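Local coordinates for protein N-acetylglucosamine 2-epimerase (PDB 3GT5) that probably interconverts sugars epimeric at carbon 2, as an isomerase of the N-acylglucosamine 2-epimerase family, at residues A[253-258]-A[319-324]; A[311-316]-A[377-382]; A[171-176]-A[247-252]; A[13-18]-A[382-387]. All coordinates share one frame; numbering follows the deposited sequence. Where two conformers were deposited one is given.

Contact 1: A[253-258]-A[319-324]; sequences WAKLLL and AALLAT
Leu321 and Leu258 bury more surface here than any other pair, meeting at the roots of their side chains: CB of Leu258 lies 3.8 Å from CB of Leu321, and beyond that point the two chains slide past each other in opposite directions. From there Leu321 carries its CD1 branch back over the preceding turn of 253-258, where it rests 3.8 Å from the carbonyl O of Lys255 and 3.9 Å from the CG methylene of the same lysine. Leu258 turns its CD2 branch to a second neighbour, touching CD2 of Leu322 at 4.0 Å with the two side chains roughly at right angles. The two segments belong to helices 247-263 and 309-326, neighbouring, similarly directed helices of the (alpha/alpha)6 barrel of this family, and here their axes come within 9.1 Å at an angle of 44°. Of the lysine side chain, the aliphatic part makes the contact: with CG anti to the backbone N (chi1 -176°) the chain passes Leu321 and then leads away, and its NZ forms a salt bridge with Glu314. Farther out, Leu322 also packs on Phe277 of helix 269-284 and Tyr331 of helix 329-346, extending this leucine cluster into the outer helices.

Contact 2: A[311-316]-A[377-382]; sequences VQAESL and YHTMGA
Ala313 sets its CB methyl against the first turn of 377-382, 3.7 Å from the carbonyl O of His378 and 4.0 Å from CG2 of Thr379. One turn further along, the small residue comes from the other helix: CB of Ala382 lies 3.4 Å from the carbonyl O of Ala313. Alanines on both sides let the axes run 8.6 Å apart and only 20° from parallel. These are helices 309-326 and 377-387, two similarly directed helices of the inner ring of the (alpha/alpha)6 barrel.

The polar part of the contact lies beside this seam, where His378 ND1 donates to Glu314 OE2 at 2.8 Å in a nearly straight bond (167°). The oxygen sits in the plane of the imidazole and is met on its anti side, with the carboxylate turned almost perpendicular to the ring. Glu314 reaches it by bending at chi2 (-63°), which folds the chain across toward the histidine. The same OE2 accepts from a water that also donates to the carbonyl O of His378, while OE1 forms a salt bridge with Lys255. Both carboxylate oxygens are therefore engaged. Tyr377 CE2 lies over the centre of one face of the His378 imidazole, 3.5 Å above its plane, and Trp310 also meets this ring.

Contact 3: A[171-176]-A[247-252]; sequences GQNANM and PGHQTE
Helices 172-189 and 247-263 run side by side with their first turns level, Asn173 nearest His249, at an angle of 31° and an axis separation of 11.7 Å, so that long side chains must span the gap. His249 and Met176 do most of this. Their side chains cross at about a right angle, in a Met-aromatic contact where SD approaches the ring obliquely, 4.2 Å from its centroid. CG of Met176 is anti to the backbone N and the chain stays extended up to SD; the bend at chi3 (64°) then turns the methyl between two partners, with CE 3.5 Å from His249 CD2 and 3.4 Å from Glu252 OE1.

Two amides approach the same imidazole obliquely. Gln172 brings NE2 to 3.3 Å from His249 ND1, its amide plane inclined 45° to the ring. Asn173 sits nearer the far end of the ring, its ND2 3.5 Å from CE1 of His249. Gln172 OE1 pairs with Trp253 NE1, its NE2 and His249 ND1 both bond to the carboxylate of Glu219, and Asn173 ND2 bonds to the carbonyl of Phe240.

The two are neighbouring inner helices of the (alpha/alpha)6 barrel, and their N-terminal ends carry these polar side chains. Strand 170-171 leads directly into helix 172-189, and Asn175 ND2 reaches back to the carbonyl O of Gly171 at 3.0 Å. Helix 112-127 packs against Asn173 and Ala174, and helix 309-326 meets Thr251 and Glu252 of the other helix.

Contact 4: A[13-18]-A[382-387]; sequences THISDT and ACHEVL
Apolar contacts dominate, and Ile15 carries most of them. Its CG1 presses on CB of Cys383 at 3.5 Å, and its terminal CD1 continues to CD1 of Leu387 at 3.8 Å, one turn further along the partner helix. With CG1 anti to the carbonyl carbon (chi1 -70°) and CD1 extended beyond it (chi2 160°), the longer branch of the isoleucine projects across to helix 377-387.

The aromatic contacts involve one histidine from each side, used in different ways. His384 offers a face: Ile15 CD1 stands 3.8 Å from the ring centroid and close to the ring normal, a CH-pi contact displaced toward the rim, and CG2 of the same isoleucine lies 4.0 Å from His384 NE2. His14 offers an edge, with Cys383 SG in the plane of its ring and 3.7 Å from CD2. The polar partner of His14 is outside the pair, since its NE2 is hydrogen-bonded to Trp354 NE1; the Trp339 ring also meets it edge-to-face.

The helices run nearly antiparallel, at 156°, with axes 10.2 Å apart, and Phe68 and Met63 of helix 51-68 border the patch at Ile15 and His384. Helix 8-22, at the start of the chain, packs outside 377-387, the last inner helix, and completes the sixth inner-outer pair of the (alpha/alpha)6 barrel.

In the fold
All four contacts are buried, but contacts 2 and 3 lie nearer the centre of the chain, 8 and 9 Å from it, than contacts 1 and 4, both 15 Å out. The chemistry differs accordingly: an imidazole meets a carboxylate in contact 2, and amides and a thioether in contact 3; contact 1 is aliphatic, and in contact 4 the imidazoles meet isoleucine and cysteine. Helix 247-263 serves contacts 3 and 1, helix 309-326 contacts 1 and 2, and helix 377-387 contacts 2 and 4, which share Ala382. Contacts 1 to 3 join similarly directed helices; contact 4 is antiparallel. Probable hydrogen bonds link Trp253 to Gln172 and Ser315 to Thr251, and a salt bridge joins contacts 1 and 2.

Contact 1: A[253-258]-A[319-324]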
# COMPACT_ATOMS: atom_id res chain seq x y z
N TRP A 253 6.00 0.51 7.50
CA TRP A 253 6.62 -0.64 8.18
C TRP A 253 6.26 -0.68 9.68
O TRP A 253 6.03 -1.76 10.25
CB TRP A 253 8.13 -0.63 7.99
CG TRP A 253 8.60 -1.37 6.81
CD1 TRP A 253 9.22 -0.87 5.70
CD2 TRP A 253 8.48 -2.78 6.59
NE1 TRP A 253 9.48 -1.87 4.81
CE2 TRP A 253 9.06 -3.06 5.34
CE3 TRP A 253 7.92 -3.84 7.35
CZ2 TRP A 253 9.11 -4.37 4.79
CZ3 TRP A 253 7.98 -5.14 6.80
CH2 TRP A 253 8.58 -5.38 5.56
N ALA A 254 6.25 0.48 10.33
CA ALA A 254 5.88 0.54 11.74
C ALA A 254 4.48 -0.06 11.94
O ALA A 254 4.25 -0.85 12.89
CB ALA A 254 5.94 1.96 12.28
N LYS A 255 3.56 0.28 11.05
CA LYS A 255 2.21 -0.29 11.06
C LYS A 255 2.23 -1.81 10.86
O LYS A 255 1.58 -2.57 11.61
CB LYS A 255 1.37 0.39 9.99
CG LYS A 255 -0.12 -0.03 9.95
CD LYS A 255 -0.79 0.26 8.60
CE LYS A 255 -0.31 -0.65 7.52
NZ LYS A 255 -0.73 -0.17 6.23
N LEU A 256 2.96 -2.27 9.85
CA LEU A 256 3.04 -3.70 9.60
C LEU A 256 3.65 -4.47 10.77
O LEU A 256 3.19 -5.58 11.11
CB LEU A 256 3.82 -3.99 8.32
CG LEU A 256 3.21 -3.50 7.02
CD1 LEU A 256 4.23 -3.80 5.91
CD2 LEU A 256 1.77 -4.10 6.68
N LEU A 257 4.67 -3.90 11.42
CA LEU A 257 5.27 -4.54 12.60
C LEU A 257 4.27 -4.61 13.76
O LEU A 257 4.28 -5.59 14.55
CB LEU A 257 6.50 -3.76 13.07
CG LEU A 257 7.67 -3.72 12.11
CD1 LEU A 257 8.82 -2.83 12.66
CD2 LEU A 257 8.20 -5.13 11.81
N LEU A 258 3.42 -3.60 13.90
CA LEU A 258 2.40 -3.61 14.96
C LEU A 258 1.23 -4.58 14.63
O LEU A 258 0.60 -5.12 15.54
CB LEU A 258 1.86 -2.20 15.27
CG LEU A 258 2.65 -1.43 16.33
CD1 LEU A 258 2.39 -1.91 17.80
CD2 LEU A 258 4.11 -1.44 16.06
N ALA A 319 0.54 5.64 13.80
CA ALA A 319 0.44 6.40 15.06
C ALA A 319 -0.65 5.83 15.96
O ALA A 319 -0.43 5.67 17.14
CB ALA A 319 0.21 7.89 14.78
N ALA A 320 -1.79 5.48 15.40
CA ALA A 320 -2.89 4.89 16.17
C ALA A 320 -2.47 3.52 16.77
O ALA A 320 -2.72 3.24 17.97
CB ALA A 320 -4.19 4.78 15.27
N LEU A 321 -1.85 2.65 15.94
CA LEU A 321 -1.37 1.36 16.45
C LEU A 321 -0.29 1.51 17.56
O LEU A 321 -0.34 0.80 18.56
CB LEU A 321 -0.92 0.43 15.31
CG LEU A 321 -1.99 -0.03 14.29
CD1 LEU A 321 -1.48 -1.16 13.40
CD2 LEU A 321 -3.20 -0.47 14.97
N LEU A 322 0.65 2.45 17.38
CA LEU A 322 1.72 2.70 18.34
C LEU A 322 1.15 3.25 19.63
O LEU A 322 1.55 2.81 20.69
CB LEU A 322 2.72 3.69 17.78
CG LEU A 322 3.64 3.04 16.72
CD1 LEU A 322 4.26 4.06 15.76
CD2 LEU A 322 4.71 2.26 17.49
N ALA A 323 0.20 4.17 19.51
CA ALA A 323 -0.50 4.73 20.69
C ALA A 323 -1.20 3.65 21.51
O ALA A 323 -1.09 3.65 22.76
CB ALA A 323 -1.50 5.84 20.27
N THR A 324 -1.91 2.74 20.85
CA THR A 324 -2.72 1.75 21.55
C THR A 324 -1.84 0.69 22.22
O THR A 324 -2.08 0.30 23.36
CB THR A 324 -3.71 1.07 20.59
OG1 THR A 324 -4.50 2.08 19.96
CG2 THR A 324 -4.64 0.13 21.39

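Contact 2: A[311-316]-A[377-382]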
# COMPACT_ATOMS: atom_id res chain seq x y z
N VAL A 311 1.45 8.98 2.22
CA VAL A 311 2.39 9.26 3.33
C VAL A 311 1.71 9.70 4.63
O VAL A 311 2.01 9.22 5.71
CB VAL A 311 3.46 10.30 2.86
CG1 VAL A 311 4.46 10.61 3.95
CG2 VAL A 311 4.18 9.71 1.59
N GLN A 312 0.72 10.58 4.50
CA GLN A 312 -0.01 11.01 5.64
C GLN A 312 -0.86 9.86 6.21
O GLN A 312 -0.92 9.68 7.41
CB GLN A 312 -0.90 12.21 5.29
CG GLN A 312 -0.34 13.23 4.31
CD GLN A 312 1.06 13.74 4.62
OE1 GLN A 312 1.38 14.08 5.75
NE2 GLN A 312 1.88 13.86 3.58
N ALA A 313 -1.49 9.11 5.32
CA ALA A 313 -2.43 8.02 5.69
C ALA A 313 -1.69 6.88 6.45
O ALA A 313 -2.13 6.40 7.47
CB ALA A 313 -3.15 7.51 4.42
N GLU A 314 -0.58 6.43 5.90
CA GLU A 314 0.15 5.30 6.48
C GLU A 314 0.68 5.72 7.86
O GLU A 314 0.73 4.92 8.81
CB GLU A 314 1.32 4.85 5.59
CG GLU A 314 0.89 4.17 4.30
CD GLU A 314 0.12 2.85 4.51
OE1 GLU A 314 0.35 2.14 5.54
OE2 GLU A 314 -0.72 2.50 3.66
N SER A 315 1.06 7.01 7.97
CA SER A 315 1.61 7.51 9.17
C SER A 315 0.56 7.62 10.28
O SER A 315 0.86 7.33 11.44
CB SER A 315 2.35 8.83 8.95
OG SER A 315 3.42 8.62 8.03
N LEU A 316 -0.64 8.07 9.96
CA LEU A 316 -1.68 8.12 11.00
C LEU A 316 -2.13 6.73 11.42
O LEU A 316 -2.47 6.52 12.57
CB LEU A 316 -2.85 9.07 10.61
CG LEU A 316 -3.70 8.74 9.42
CD1 LEU A 316 -4.80 7.77 9.79
CD2 LEU A 316 -4.32 10.02 8.71
N TYR A 377 -7.07 3.05 -1.71
CA TYR A 377 -6.68 1.89 -0.89
C TYR A 377 -5.85 2.34 0.31
O TYR A 377 -6.09 1.89 1.43
CB TYR A 377 -5.95 0.81 -1.78
CG TYR A 377 -4.70 0.20 -1.13
CD1 TYR A 377 -4.76 -0.96 -0.35
CD2 TYR A 377 -3.49 0.80 -1.30
CE1 TYR A 377 -3.60 -1.52 0.22
CE2 TYR A 377 -2.34 0.28 -0.76
CZ TYR A 377 -2.38 -0.85 0.01
OH TYR A 377 -1.18 -1.28 0.52
N HIS A 378 -4.92 3.28 0.14
CA HIS A 378 -4.12 3.70 1.27
C HIS A 378 -4.94 4.48 2.30
O HIS A 378 -4.68 4.31 3.51
CB HIS A 378 -2.96 4.63 0.88
CG HIS A 378 -1.79 3.96 0.25
ND1 HIS A 378 -0.86 3.26 0.98
CD2 HIS A 378 -1.37 3.93 -1.03
CE1 HIS A 378 0.10 2.84 0.18
NE2 HIS A 378 -0.19 3.23 -1.05
N THR A 379 -5.88 5.33 1.87
CA THR A 379 -6.57 6.18 2.83
C THR A 379 -7.71 5.42 3.54
O THR A 379 -7.84 5.47 4.76
CB THR A 379 -7.06 7.46 2.15
OG1 THR A 379 -8.01 7.13 1.12
CG2 THR A 379 -5.87 8.14 1.54
N MET A 380 -8.53 4.75 2.76
CA MET A 380 -9.55 3.86 3.34
C MET A 380 -8.94 2.72 4.13
O MET A 380 -9.42 2.39 5.22
CB MET A 380 -10.48 3.30 2.26
CG MET A 380 -11.49 4.34 1.65
SD MET A 380 -12.74 3.67 0.47
CE MET A 380 -11.63 3.33 -0.93
N GLY A 381 -7.87 2.14 3.62
CA GLY A 381 -7.11 1.11 4.36
C GLY A 381 -6.59 1.55 5.73
O GLY A 381 -6.63 0.78 6.70
N ALA A 382 -6.06 2.77 5.81
CA ALA A 382 -5.67 3.33 7.05
C ALA A 382 -6.85 3.44 8.02
O ALA A 382 -6.71 3.14 9.21
CB ALA A 382 -5.01 4.73 6.84
O HOH W 1 -2.90 2.44 4.86

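Contact 3: A[171-176]-A[247-252]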
# COMPACT_ATOMS: atom_id res chain seq x y z
N GLY A 171 14.62 -4.63 -4.28
CA GLY A 171 13.81 -3.51 -3.82
C GLY A 171 13.08 -3.84 -2.54
O GLY A 171 12.56 -4.96 -2.40
N GLN A 172 13.04 -2.87 -1.61
CA GLN A 172 12.33 -3.09 -0.35
C GLN A 172 10.80 -3.04 -0.60
O GLN A 172 10.04 -3.73 0.14
CB GLN A 172 12.78 -2.13 0.78
CG GLN A 172 12.14 -0.73 0.73
CD GLN A 172 10.75 -0.73 1.36
OE1 GLN A 172 10.55 -1.43 2.35
NE2 GLN A 172 9.82 0.07 0.83
N ASN A 173 10.36 -2.24 -1.58
CA ASN A 173 8.92 -1.90 -1.71
C ASN A 173 8.04 -3.10 -2.03
O ASN A 173 7.00 -3.31 -1.38
CB ASN A 173 8.77 -0.81 -2.79
CG ASN A 173 7.52 0.02 -2.64
OD1 ASN A 173 6.71 -0.20 -1.78
ND2 ASN A 173 7.40 1.04 -3.47
N ALA A 174 8.47 -3.95 -2.97
CA ALA A 174 7.70 -5.16 -3.26
C ALA A 174 7.67 -6.11 -2.02
O ALA A 174 6.65 -6.74 -1.76
CB ALA A 174 8.22 -5.88 -4.52
N ASN A 175 8.76 -6.18 -1.26
CA ASN A 175 8.83 -7.02 -0.07
C ASN A 175 7.95 -6.49 1.04
O ASN A 175 7.34 -7.25 1.80
CB ASN A 175 10.30 -7.17 0.33
CG ASN A 175 11.00 -8.18 -0.55
OD1 ASN A 175 10.80 -9.38 -0.37
ND2 ASN A 175 11.79 -7.71 -1.55
N MET A 176 7.87 -5.16 1.16
CA MET A 176 6.98 -4.49 2.11
C MET A 176 5.51 -4.79 1.81
O MET A 176 4.74 -5.21 2.71
CB MET A 176 7.22 -2.97 2.08
CG MET A 176 6.51 -2.18 3.16
SD MET A 176 6.57 -0.31 2.89
CE MET A 176 5.66 -0.32 1.39
N PRO A 247 9.79 8.61 4.19
CA PRO A 247 9.20 8.50 5.51
C PRO A 247 7.92 7.66 5.56
O PRO A 247 7.66 6.97 6.55
CB PRO A 247 8.87 9.98 5.88
CG PRO A 247 9.03 10.74 4.65
CD PRO A 247 10.03 10.03 3.83
N GLY A 248 7.13 7.74 4.51
CA GLY A 248 5.88 6.98 4.38
C GLY A 248 6.12 5.50 4.45
O GLY A 248 5.27 4.76 4.93
N HIS A 249 7.25 5.06 3.94
CA HIS A 249 7.59 3.62 4.05
C HIS A 249 8.10 3.23 5.41
O HIS A 249 7.90 2.06 5.83
CB HIS A 249 8.53 3.18 2.89
CG HIS A 249 7.86 3.09 1.56
ND1 HIS A 249 8.56 3.11 0.37
CD2 HIS A 249 6.55 3.04 1.21
CE1 HIS A 249 7.72 3.01 -0.64
NE2 HIS A 249 6.49 2.97 -0.16
N GLN A 250 8.70 4.17 6.15
CA GLN A 250 9.16 3.88 7.49
C GLN A 250 7.93 3.68 8.39
O GLN A 250 7.88 2.76 9.22
CB GLN A 250 10.08 4.97 8.05
CG GLN A 250 11.10 5.49 7.07
CD GLN A 250 11.98 4.41 6.48
OE1 GLN A 250 12.49 3.57 7.23
NE2 GLN A 250 12.22 4.47 5.18
N THR A 251 6.96 4.59 8.24
CA THR A 251 5.74 4.52 9.04
C THR A 251 4.87 3.33 8.63
O THR A 251 4.26 2.67 9.48
CB THR A 251 4.97 5.83 9.07
OG1 THR A 251 4.46 6.13 7.76
CG2 THR A 251 5.92 6.96 9.61
N GLU A 252 4.82 3.06 7.33
CA GLU A 252 4.09 1.88 6.84
C GLU A 252 4.68 0.62 7.44
O GLU A 252 3.93 -0.28 7.84
CB GLU A 252 4.14 1.82 5.33
CG GLU A 252 3.33 0.71 4.69
CD GLU A 252 3.01 0.94 3.20
OE1 GLU A 252 3.46 1.94 2.55
OE2 GLU A 252 2.31 0.08 2.62

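Contact 4: A[13-18]-A[382-387]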
# COMPACT_ATOMS: atom_id res chain seq x y z
N THR A 13 -17.64 7.18 8.50
CA THR A 13 -18.21 8.19 7.64
C THR A 13 -17.20 8.55 6.57
O THR A 13 -17.56 8.71 5.43
CB THR A 13 -18.67 9.45 8.42
OG1 THR A 13 -19.59 9.05 9.45
CG2 THR A 13 -19.37 10.48 7.49
N HIS A 14 -15.94 8.68 6.95
CA HIS A 14 -14.91 9.04 5.99
C HIS A 14 -14.74 7.98 4.92
O HIS A 14 -14.63 8.31 3.72
CB HIS A 14 -13.58 9.37 6.66
CG HIS A 14 -12.53 9.78 5.69
ND1 HIS A 14 -12.70 10.85 4.82
CD2 HIS A 14 -11.36 9.20 5.34
CE1 HIS A 14 -11.64 10.94 4.03
NE2 HIS A 14 -10.80 9.96 4.34
N ILE A 15 -14.71 6.72 5.33
CA ILE A 15 -14.64 5.63 4.38
C ILE A 15 -15.84 5.66 3.40
O ILE A 15 -15.72 5.52 2.18
CB ILE A 15 -14.58 4.25 5.09
CG1 ILE A 15 -13.25 4.03 5.80
CG2 ILE A 15 -14.80 3.10 4.00
CD1 ILE A 15 -13.29 2.92 6.91
N SER A 16 -17.03 5.91 3.93
CA SER A 16 -18.23 5.93 3.13
C SER A 16 -18.23 7.12 2.17
O SER A 16 -18.71 7.03 1.05
CB SER A 16 -19.48 5.92 4.02
OG SER A 16 -19.61 4.64 4.65
N ASP A 17 -17.63 8.23 2.61
CA ASP A 17 -17.50 9.40 1.71
C ASP A 17 -16.58 9.08 0.50
O ASP A 17 -16.86 9.40 -0.67
CB ASP A 17 -16.93 10.61 2.43
CG ASP A 17 -17.85 11.20 3.52
OD1 ASP A 17 -19.08 11.00 3.53
OD2 ASP A 17 -17.30 11.89 4.39
N THR A 18 -15.47 8.40 0.78
CA THR A 18 -14.55 8.03 -0.31
C THR A 18 -15.17 6.97 -1.23
O THR A 18 -15.07 7.03 -2.43
CB THR A 18 -13.23 7.57 0.30
OG1 THR A 18 -12.70 8.61 1.12
CG2 THR A 18 -12.24 7.14 -0.80
N ALA A 382 -6.06 2.77 5.81
CA ALA A 382 -5.67 3.33 7.05
C ALA A 382 -6.85 3.44 8.02
O ALA A 382 -6.71 3.14 9.21
CB ALA A 382 -5.01 4.73 6.84
N CYS A 383 -8.00 3.87 7.53
CA CYS A 383 -9.20 4.00 8.37
C CYS A 383 -9.68 2.62 8.83
O CYS A 383 -10.05 2.45 10.00
CB CYS A 383 -10.32 4.72 7.63
SG CYS A 383 -9.89 6.47 7.38
N HIS A 384 -9.66 1.64 7.95
CA HIS A 384 -10.05 0.27 8.34
C HIS A 384 -9.10 -0.24 9.40
O HIS A 384 -9.53 -0.93 10.35
CB HIS A 384 -10.04 -0.71 7.16
CG HIS A 384 -11.13 -0.49 6.15
ND1 HIS A 384 -12.47 -0.68 6.43
CD2 HIS A 384 -11.08 -0.14 4.84
CE1 HIS A 384 -13.19 -0.47 5.34
NE2 HIS A 384 -12.37 -0.11 4.36
N GLU A 385 -7.81 0.06 9.26
CA GLU A 385 -6.85 -0.38 10.25
C GLU A 385 -7.10 0.30 11.62
O GLU A 385 -7.05 -0.36 12.63
CB GLU A 385 -5.39 -0.13 9.82
CG GLU A 385 -4.36 -0.90 10.71
CD GLU A 385 -4.71 -2.39 10.82
OE1 GLU A 385 -4.86 -3.08 9.76
OE2 GLU A 385 -4.88 -2.85 11.99
N VAL A 386 -7.39 1.60 11.63
CA VAL A 386 -7.64 2.29 12.90
C VAL A 386 -8.90 1.72 13.54
O VAL A 386 -8.95 1.61 14.78
CB VAL A 386 -7.73 3.80 12.77
CG1 VAL A 386 -7.94 4.46 14.17
CG2 VAL A 386 -6.46 4.33 12.09
N LEU A 387 -9.86 1.31 12.72
CA LEU A 387 -11.08 0.68 13.24
C LEU A 387 -10.80 -0.63 14.01
O LEU A 387 -11.60 -1.02 14.85
CB LEU A 387 -12.12 0.41 12.16
CG LEU A 387 -12.84 1.71 11.73
CD1 LEU A 387 -13.58 1.54 10.41
CD2 LEU A 387 -13.74 2.32 12.89